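PDB 6JIG: GMP reductase from Trypanosoma brucei brucei, which probably catalyses the irreversible NADPH-dependent deamination of GMP to IMP, helping to balance adenine and guanine nucleotides, and binds guanine nucleotides at paired CBS motifs. Local coordinates for residues Thr35-Ser40 / Gly367-Met372; Val43-Pro48 / Gly70-Leu75; Ile105-Thr110 / Leu130-Cys135; Met169-Asn174 / Pro195-Asn200. The protein carries 1 engineered substitution. All blocks are in the same frame, centred on the assembly; numbering follows the deposited sequence.

Contact 1: Thr35-Ser40 / Gly367-Met372; sequences TTTRLS and GADTVM
Thr37 hands its hydroxyl proton to the backbone carbonyl of Asp369: OG1 lies 2.7 Å from Asp369 O and comes in at 120° to the C=O bond, tilted 32° from the carbonyl plane. OG1 stands anti to the backbone N (chi1 -166°), beside the carbonyl carbon, which turns it to Asp369 O; the methyl CG2 of Thr37 packs on Thr370 CG2 at 3.7 Å, the two side chains crossing at about a right angle. Beside these pairs, Asp369 CB lies 3.3 Å from Arg38 O.

Two waters extend the grip. One donates to Thr37 OG1 and, at 3.0 Å, to Asp369 OD1, so that the threonine hydroxyl gives a proton to the carbonyl and receives one from the water. The second takes a proton from Thr370 OG1 at 3.0 Å and donates to both Arg38 O and Leu39 O, joining side chain to backbone just where a classic beta bulge, with Leu39 and Ser40 both facing Val43, bends the chain.

Further out, the Asp369 carboxylate is fixed by Cys348 N at OD2 and Gln467 NE2 at OD1. The setting is a TIM barrel: residues 35-40 belong to the hairpin 37-45 at the N-terminal mouth, and 370-373 is the eighth barrel strand, whose Met372 touches bound GMP. Donors converge on both carboxylate oxygens, which is consistent with an ionised Asp369, and the hairpin is joined to the start of the strand mainly through hydroxyls and water.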
# COMPACT_ATOMS: atom_id res chain seq x y z
N THR A 35 -36.57 22.09 16.44
CA THR A 35 -36.42 20.69 16.06
C THR A 35 -37.33 19.75 16.82
O THR A 35 -37.13 18.53 16.75
CB THR A 35 -34.97 20.22 16.22
OG1 THR A 35 -34.57 20.36 17.59
CG2 THR A 35 -34.03 20.99 15.29
N THR A 36 -38.33 20.26 17.55
CA THR A 36 -39.18 19.36 18.33
C THR A 36 -40.01 18.45 17.43
O THR A 36 -40.44 18.84 16.34
CB THR A 36 -40.09 20.16 19.28
OG1 THR A 36 -41.04 20.90 18.52
CG2 THR A 36 -39.27 21.12 20.11
N THR A 37 -40.23 17.22 17.87
CA THR A 37 -40.80 16.20 17.01
C THR A 37 -41.52 15.18 17.87
O THR A 37 -41.56 15.29 19.10
CB THR A 37 -39.71 15.54 16.14
OG1 THR A 37 -40.33 14.79 15.09
CG2 THR A 37 -38.85 14.60 16.98
N ARG A 38 -42.09 14.16 17.22
CA ARG A 38 -42.76 13.06 17.90
C ARG A 38 -41.99 11.77 17.68
O ARG A 38 -41.64 11.43 16.54
CB ARG A 38 -44.20 12.91 17.42
CG ARG A 38 -45.02 14.18 17.54
CD ARG A 38 -46.51 13.90 17.52
NE ARG A 38 -46.98 13.52 18.85
CZ ARG A 38 -47.54 14.35 19.72
NH1 ARG A 38 -47.71 15.64 19.42
NH2 ARG A 38 -47.92 13.90 20.91
N LEU A 39 -41.71 11.08 18.77
CA LEU A 39 -41.19 9.72 18.69
C LEU A 39 -42.31 8.75 18.33
O LEU A 39 -42.11 7.84 17.52
CB LEU A 39 -40.56 9.35 20.02
CG LEU A 39 -40.13 7.90 20.14
CD1 LEU A 39 -38.91 7.65 19.24
CD2 LEU A 39 -39.83 7.55 21.59
N SER A 40 -43.47 8.93 18.95
CA SER A 40 -44.64 8.10 18.74
C SER A 40 -45.86 8.98 19.00
O SER A 40 -45.73 10.17 19.31
CB SER A 40 -44.63 6.87 19.66
OG SER A 40 -44.31 7.23 20.99
N GLY A 367 -39.69 12.61 5.24
CA GLY A 367 -40.89 12.34 6.02
C GLY A 367 -40.66 11.75 7.39
O GLY A 367 -41.63 11.62 8.15
N ALA A 368 -39.44 11.34 7.75
CA ALA A 368 -39.24 10.74 9.08
C ALA A 368 -39.43 11.78 10.18
O ALA A 368 -39.07 12.94 10.03
CB ALA A 368 -37.85 10.14 9.21
N ASP A 369 -39.98 11.33 11.32
CA ASP A 369 -40.06 12.21 12.49
C ASP A 369 -38.82 12.15 13.36
O ASP A 369 -38.47 13.16 13.99
CB ASP A 369 -41.30 11.86 13.33
CG ASP A 369 -42.56 11.97 12.50
OD1 ASP A 369 -42.96 13.10 12.22
OD2 ASP A 369 -43.06 10.92 12.04
N THR A 370 -38.15 11.01 13.42
CA THR A 370 -36.90 10.86 14.14
C THR A 370 -35.96 9.99 13.31
O THR A 370 -36.36 9.33 12.36
CB THR A 370 -37.07 10.18 15.51
OG1 THR A 370 -37.71 8.91 15.33
CG2 THR A 370 -37.90 11.06 16.48
N VAL A 371 -34.69 9.98 13.72
CA VAL A 371 -33.70 9.05 13.18
C VAL A 371 -33.15 8.22 14.33
O VAL A 371 -33.06 8.69 15.48
CB VAL A 371 -32.54 9.78 12.45
CG1 VAL A 371 -33.07 10.54 11.22
CG2 VAL A 371 -31.83 10.73 13.40
N MET A 372 -32.78 6.98 14.03
CA MET A 372 -32.12 6.11 14.99
C MET A 372 -30.69 5.88 14.53
O MET A 372 -30.47 5.53 13.36
CB MET A 372 -32.85 4.77 15.14
CG MET A 372 -32.11 3.81 16.06
SD MET A 372 -33.01 2.31 16.43
CE MET A 372 -33.93 2.83 17.90
O HOH W 1 -42.72 15.46 14.12
O HOH W 2 -40.66 9.03 15.49

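Contact 2: Val43-Pro48 / Gly70-Leu75; sequences VKLSIP and GGIGIL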
# COMPACT_ATOMS: atom_id res chain seq x y z
N VAL A 43 -45.59 10.67 22.44
CA VAL A 43 -44.28 11.01 23.01
C VAL A 43 -43.60 12.04 22.12
O VAL A 43 -43.30 11.75 20.95
CB VAL A 43 -43.38 9.77 23.18
CG1 VAL A 43 -42.03 10.18 23.75
CG2 VAL A 43 -44.05 8.74 24.09
N LYS A 44 -43.32 13.21 22.67
CA LYS A 44 -42.61 14.28 21.98
C LYS A 44 -41.15 14.32 22.42
O LYS A 44 -40.82 13.97 23.55
CB LYS A 44 -43.26 15.64 22.25
CG LYS A 44 -44.69 15.79 21.76
CD LYS A 44 -45.17 17.25 21.93
N LEU A 45 -40.28 14.76 21.51
CA LEU A 45 -38.86 14.93 21.80
C LEU A 45 -38.41 16.30 21.33
O LEU A 45 -38.84 16.78 20.27
CB LEU A 45 -37.99 13.86 21.10
CG LEU A 45 -38.21 12.40 21.48
CD1 LEU A 45 -37.34 11.48 20.60
CD2 LEU A 45 -37.90 12.20 22.94
N SER A 46 -37.49 16.91 22.08
CA SER A 46 -36.95 18.21 21.69
C SER A 46 -36.02 18.10 20.47
O SER A 46 -35.91 19.06 19.70
CB SER A 46 -36.20 18.85 22.85
OG SER A 46 -37.12 19.24 23.86
N ILE A 47 -35.30 16.99 20.32
CA ILE A 47 -34.46 16.79 19.13
C ILE A 47 -34.79 15.42 18.54
O ILE A 47 -35.23 14.52 19.27
CB ILE A 47 -32.95 16.90 19.43
CG1 ILE A 47 -32.52 15.84 20.46
CG2 ILE A 47 -32.56 18.32 19.85
CD1 ILE A 47 -31.03 15.68 20.58
N PRO A 48 -34.62 15.22 17.23
CA PRO A 48 -35.14 13.99 16.62
C PRO A 48 -34.15 12.83 16.58
O PRO A 48 -34.15 12.09 15.60
CB PRO A 48 -35.50 14.44 15.20
CG PRO A 48 -34.61 15.62 14.93
CD PRO A 48 -34.30 16.27 16.25
N GLY A 70 -32.22 15.94 24.97
CA GLY A 70 -33.51 16.19 24.38
C GLY A 70 -33.98 15.12 23.42
O GLY A 70 -35.07 15.27 22.85
N GLY A 71 -33.21 14.05 23.24
CA GLY A 71 -33.61 12.87 22.48
C GLY A 71 -34.00 11.73 23.40
O GLY A 71 -34.55 11.95 24.48
N ILE A 72 -33.66 10.51 22.99
CA ILE A 72 -34.01 9.33 23.79
C ILE A 72 -33.11 8.18 23.36
O ILE A 72 -32.60 8.15 22.23
CB ILE A 72 -35.51 8.98 23.64
CG1 ILE A 72 -36.00 8.11 24.81
CG2 ILE A 72 -35.81 8.26 22.29
CD1 ILE A 72 -37.49 7.87 24.81
N GLY A 73 -32.90 7.23 24.27
CA GLY A 73 -32.26 5.97 23.95
C GLY A 73 -33.25 4.83 24.11
O GLY A 73 -34.16 4.91 24.94
N ILE A 74 -33.08 3.77 23.31
CA ILE A 74 -33.86 2.54 23.43
C ILE A 74 -32.94 1.46 23.99
O ILE A 74 -31.99 1.03 23.32
CB ILE A 74 -34.46 2.10 22.08
CG1 ILE A 74 -35.26 3.22 21.42
CG2 ILE A 74 -35.33 0.86 22.28
CD1 ILE A 74 -36.39 3.81 22.29
N LEU A 75 -33.23 1.02 25.21
CA LEU A 75 -32.43 -0.02 25.86
C LEU A 75 -32.57 -1.36 25.13
O LEU A 75 -33.68 -1.83 24.88
CB LEU A 75 -32.88 -0.18 27.31
CG LEU A 75 -32.67 1.04 28.20
CD1 LEU A 75 -33.32 0.82 29.58
CD2 LEU A 75 -31.19 1.38 28.35
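Ile47 lies over one face of the peptide group that links Gly70 to Gly71. Its CG1, held between its own N and carbonyl carbon (chi1 60°), sits 3.4 Å from both Gly70 C and Gly71 N, almost directly above the Gly70 carbonyl carbon, and Ile47 N approaches the oxygen from that same side. This N-H makes a hydrogen bond of 3.1 Å to Gly70 O with 162° at the hydrogen, yet the donor stands 58° above the carbonyl plane. Leu45 CB, by contrast, stays close to the level of the plane, 3.7 Å from Gly70 O.

A second flat group is met over its face too: Leu45 CD2 rests on the carbonyl of Gly71, 3.7 Å from Gly71 O, which also accepts a hydrogen bond from Ser222 OG. The other branch, Leu45 CD1, touches Ile72 CG2 at 3.9 Å, the side chains crossing at about a right angle.

Gly70 ends helix 60-68 in a Schellman motif, with positive phi, and the chain then runs into barrel strand 72-75. The contact thus brackets the first beta-alpha-beta crossover of the TIM barrel: residues 43-48 lead into strand 49-51, and Ser46 OG is tied to Gln220 O. At Gly70 the backbone angles call for glycine, and a side-chain carbon would be tight against Ser46 CB; its buried carbonyl takes both N-H and apolar cover from Ile47.

Contact 3: Ile105-Thr110 / Leu130-Cys135; sequences ILPHET and LLVVNC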
# COMPACT_ATOMS: atom_id res chain seq x y z
N ILE A 105 -29.58 5.84 55.92
CA ILE A 105 -28.58 5.18 56.74
C ILE A 105 -29.01 5.35 58.19
O ILE A 105 -29.81 6.23 58.52
CB ILE A 105 -27.17 5.78 56.49
CG1 ILE A 105 -26.08 4.85 57.03
CG2 ILE A 105 -27.08 7.19 57.07
CD1 ILE A 105 -24.70 5.26 56.63
N LEU A 106 -28.48 4.49 59.07
CA LEU A 106 -28.87 4.54 60.48
C LEU A 106 -27.80 5.25 61.31
O LEU A 106 -26.62 5.25 60.94
CB LEU A 106 -29.10 3.12 61.01
CG LEU A 106 -30.03 2.30 60.11
CD1 LEU A 106 -29.99 0.82 60.46
CD2 LEU A 106 -31.45 2.83 60.15
N PRO A 107 -28.18 5.86 62.43
CA PRO A 107 -27.24 6.78 63.10
C PRO A 107 -26.04 6.10 63.74
O PRO A 107 -24.99 6.75 63.87
CB PRO A 107 -28.11 7.49 64.14
CG PRO A 107 -29.27 6.60 64.34
CD PRO A 107 -29.52 5.92 63.04
N HIS A 108 -26.15 4.84 64.14
CA HIS A 108 -25.03 4.15 64.78
C HIS A 108 -24.06 3.54 63.78
O HIS A 108 -23.08 2.91 64.20
CB HIS A 108 -25.55 3.07 65.74
CG HIS A 108 -26.37 3.60 66.87
ND1 HIS A 108 -26.29 4.91 67.31
CD2 HIS A 108 -27.30 3.00 67.66
CE1 HIS A 108 -27.13 5.09 68.30
NE2 HIS A 108 -27.76 3.95 68.54
N GLU A 109 -24.30 3.70 62.48
CA GLU A 109 -23.40 3.16 61.48
C GLU A 109 -22.14 4.02 61.36
O GLU A 109 -22.08 5.15 61.86
CB GLU A 109 -24.12 3.05 60.13
CG GLU A 109 -25.18 1.96 60.12
CD GLU A 109 -25.80 1.75 58.75
OE1 GLU A 109 -26.98 2.11 58.56
OE2 GLU A 109 -25.10 1.20 57.86
N THR A 110 -21.13 3.47 60.70
CA THR A 110 -19.82 4.10 60.60
C THR A 110 -19.71 4.93 59.33
O THR A 110 -20.50 4.80 58.39
CB THR A 110 -18.72 3.04 60.62
OG1 THR A 110 -18.72 2.32 59.38
CG2 THR A 110 -18.94 2.06 61.76
N LEU A 130 -27.23 10.91 52.18
CA LEU A 130 -28.03 9.87 52.78
C LEU A 130 -28.82 10.50 53.92
O LEU A 130 -28.27 11.27 54.71
CB LEU A 130 -27.17 8.72 53.33
CG LEU A 130 -26.12 8.07 52.43
CD1 LEU A 130 -25.25 7.11 53.24
CD2 LEU A 130 -26.79 7.33 51.26
N LEU A 131 -30.11 10.19 53.99
CA LEU A 131 -30.93 10.67 55.10
C LEU A 131 -30.78 9.71 56.27
O LEU A 131 -30.86 8.49 56.10
CB LEU A 131 -32.40 10.80 54.67
CG LEU A 131 -32.40 11.85 53.54
CD1 LEU A 131 -33.40 11.55 52.44
CD2 LEU A 131 -32.55 13.27 54.09
N VAL A 132 -30.52 10.26 57.45
CA VAL A 132 -30.34 9.45 58.65
C VAL A 132 -31.70 9.24 59.28
O VAL A 132 -32.41 10.21 59.58
CB VAL A 132 -29.37 10.13 59.63
CG1 VAL A 132 -29.10 9.22 60.82
CG2 VAL A 132 -28.07 10.48 58.92
N VAL A 133 -32.08 7.98 59.47
CA VAL A 133 -33.39 7.62 60.00
C VAL A 133 -33.20 6.62 61.14
O VAL A 133 -32.16 5.96 61.26
CB VAL A 133 -34.33 7.04 58.93
CG1 VAL A 133 -34.53 8.04 57.77
CG2 VAL A 133 -33.80 5.70 58.42
N ASN A 134 -34.23 6.49 61.97
CA ASN A 134 -34.10 5.67 63.17
C ASN A 134 -34.01 4.19 62.84
O ASN A 134 -33.19 3.47 63.41
CB ASN A 134 -35.25 5.97 64.14
CG ASN A 134 -36.59 5.47 63.65
OD1 ASN A 134 -36.81 5.33 62.44
ND2 ASN A 134 -37.49 5.19 64.58
N CYS A 135 -34.83 3.72 61.89
CA CYS A 135 -34.80 2.32 61.50
C CYS A 135 -35.41 2.19 60.11
O CYS A 135 -36.13 3.08 59.65
CB CYS A 135 -35.56 1.43 62.49
SG CYS A 135 -37.34 1.64 62.45
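Ile105 and Val132 pair as a parallel beta bridge at the margin of a CBS motif, where the short strand 104-105 borders strand 129-133. Backbone bonds flank the pair: Ile105 N to Leu131 O at 2.9 Å, and Val133 N to Ile105 O at 3.0 Å, the second running nearly along the C=O axis; Val132 CA-H also leans on Ile105 O.

The side chains sort themselves by rotamer. Ile105 carries CG1 anti to its N (chi1 -163°), and at the end of that branch CD1 meets Leu130 CD1 at 3.9 Å, while CG2 drops onto Val132 CG2. Val132 uses its two methyls separately: CG2 serves Ile105, whereas CG1, anti to its N, is met obliquely by Pro107 CB. Leu106 points its CB to the side, but its chain swings back, so that CD2 reaches Val133 O at 3.4 Å and also Cys135 CA; the proline ring brings CD to the same oxygen, 3.2 Å from Val133 O. Val159 of helix 159-162 packs on Ile105 and Val132 together, whereas Leu131 faces away toward Leu203 and Leu206 of strand 203-208.

Beyond the bridge the chain folds into a type I turn, Leu106 to Glu109, closed by Glu109 N to Leu106 O; the glutamate side chain adds a second bond, OE1 accepting Leu106 N at 2.9 Å on the anti side of the carboxylate, 32° out of its plane.

Contact 4: Met169-Asn174 / Pro195-Asn200; sequences MVVSTN and PIVGQN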
# COMPACT_ATOMS: atom_id res chain seq x y z
N MET A 169 -32.42 21.05 59.98
CA MET A 169 -32.71 20.89 58.56
C MET A 169 -33.93 21.71 58.16
O MET A 169 -34.75 22.11 59.00
CB MET A 169 -32.93 19.42 58.22
CG MET A 169 -31.72 18.53 58.45
SD MET A 169 -32.05 16.81 58.04
CE MET A 169 -32.42 16.97 56.29
N VAL A 170 -34.05 21.96 56.86
CA VAL A 170 -35.27 22.50 56.27
C VAL A 170 -36.09 21.32 55.75
O VAL A 170 -35.63 20.57 54.88
CB VAL A 170 -34.95 23.50 55.14
CG1 VAL A 170 -36.23 24.01 54.49
CG2 VAL A 170 -34.14 24.65 55.69
N VAL A 171 -37.28 21.14 56.32
CA VAL A 171 -38.11 19.97 56.06
C VAL A 171 -39.50 20.44 55.69
O VAL A 171 -39.97 21.49 56.15
CB VAL A 171 -38.13 19.02 57.28
CG1 VAL A 171 -38.91 17.76 56.97
CG2 VAL A 171 -36.71 18.67 57.70
N SER A 172 -40.17 19.68 54.82
CA SER A 172 -41.50 20.05 54.35
C SER A 172 -42.43 18.86 54.56
O SER A 172 -41.99 17.72 54.66
CB SER A 172 -41.45 20.49 52.87
OG SER A 172 -42.73 20.74 52.32
N THR A 173 -43.73 19.16 54.66
CA THR A 173 -44.76 18.13 54.65
C THR A 173 -45.62 18.20 53.40
O THR A 173 -46.66 17.53 53.33
CB THR A 173 -45.66 18.21 55.90
OG1 THR A 173 -46.12 19.56 56.07
CG2 THR A 173 -44.90 17.78 57.15
N ASN A 174 -45.23 19.01 52.42
CA ASN A 174 -46.04 19.24 51.23
C ASN A 174 -45.63 18.22 50.18
O ASN A 174 -44.63 18.40 49.47
CB ASN A 174 -45.86 20.67 50.72
CG ASN A 174 -46.81 21.00 49.58
OD1 ASN A 174 -47.46 20.12 49.02
ND2 ASN A 174 -46.90 22.27 49.24
N PRO A 195 -35.97 17.29 52.47
CA PRO A 195 -36.79 16.08 52.59
C PRO A 195 -38.26 16.44 52.79
O PRO A 195 -38.60 17.48 53.35
CB PRO A 195 -36.22 15.38 53.83
CG PRO A 195 -35.57 16.47 54.60
CD PRO A 195 -35.08 17.48 53.63
N ILE A 196 -39.12 15.57 52.28
CA ILE A 196 -40.56 15.65 52.49
C ILE A 196 -40.93 14.54 53.45
O ILE A 196 -40.66 13.36 53.18
CB ILE A 196 -41.34 15.52 51.17
CG1 ILE A 196 -40.76 16.43 50.09
CG2 ILE A 196 -42.85 15.75 51.41
CD1 ILE A 196 -40.76 17.89 50.44
N VAL A 197 -41.54 14.89 54.58
CA VAL A 197 -41.90 13.90 55.58
C VAL A 197 -43.41 13.87 55.76
O VAL A 197 -44.13 14.79 55.35
CB VAL A 197 -41.21 14.14 56.94
CG1 VAL A 197 -39.71 13.98 56.82
CG2 VAL A 197 -41.58 15.51 57.47
N GLY A 198 -43.88 12.80 56.38
CA GLY A 198 -45.29 12.62 56.67
C GLY A 198 -45.70 13.28 57.97
O GLY A 198 -44.95 14.05 58.58
N GLN A 199 -46.93 12.96 58.40
CA GLN A 199 -47.47 13.59 59.60
C GLN A 199 -46.75 13.11 60.85
O GLN A 199 -46.71 13.84 61.85
CB GLN A 199 -48.97 13.33 59.70
CG GLN A 199 -49.48 12.23 58.77
N ASN A 200 -46.16 11.92 60.81
CA ASN A 200 -45.42 11.36 61.94
C ASN A 200 -43.90 11.46 61.74
O ASN A 200 -43.15 10.62 62.26
CB ASN A 200 -45.83 9.90 62.17
O HOH W 3 -46.68 15.01 54.31
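Pro195 is gripped from two directions by apolar carbon. Met169 bends at its thioether so that CE touches Pro195 CG at 3.6 Å, and Val171 CG2 comes to the same ring atom across it, at about a right angle. The other methyl, Val171 CG1, anti to its backbone N (chi1 -176°), presses on Val197 CG2 at 3.5 Å. Leu141 of strand 141-146 packs on both Pro195 and Val197, so the Pro195 and Val197 side of the contact is buried.

Two backbone bonds hold the middle: Ser172 N gives to Pro195 O at 3.1 Å, and Val197 N gives to Ser172 O at 2.9 Å, both fairly straight. They frame a single bridge between Ser172 and Ile196, by which the loop ahead of helix 179-189 attaches to strand 193-197, an outermost strand of its sheet within this chain, in the second CBS motif. Ile196 CD1 reaches back to Ser172 CB at 3.6 Å.

Toward Thr173 the packing gives way to water. Thr173 is exposed, and its CG2 meets backbone oxygens of Val197 and Gly198 as well as Val197 CG2, at 4.0 Å from Thr173 CG2. One water donates to Thr173 O and to Val197 O, spanning the two segments where direct N-H to O bonds have stopped. The turn is drawn in by Ser172 OG, which accepts Asn174 N at 3.0 Å in an ST turn, while Asn174 OD1 accepts Ser176 N.

In the fold
Contacts 1 and 2 are buried in the TIM barrel and share the 37-45 hairpin: they touch directly, Thr37 O and Leu45 N being 2.8 Å apart, and contact 2 is nested within the chain loop that contact 1 closes. Contacts 3 and 4 lie in the two CBS motifs, partly buried, with centres about 17 Å apart; they meet at Leu131 and Pro195, whereas the centres of contacts 1 and 3 are about 47 Å apart. The chemistry follows the place: hydroxyls, waters and glycine carbonyls join hairpin and barrel in contacts 1 and 2, while 3 and 4 each pair two backbone bonds around one bridge with apolar side-chain contacts.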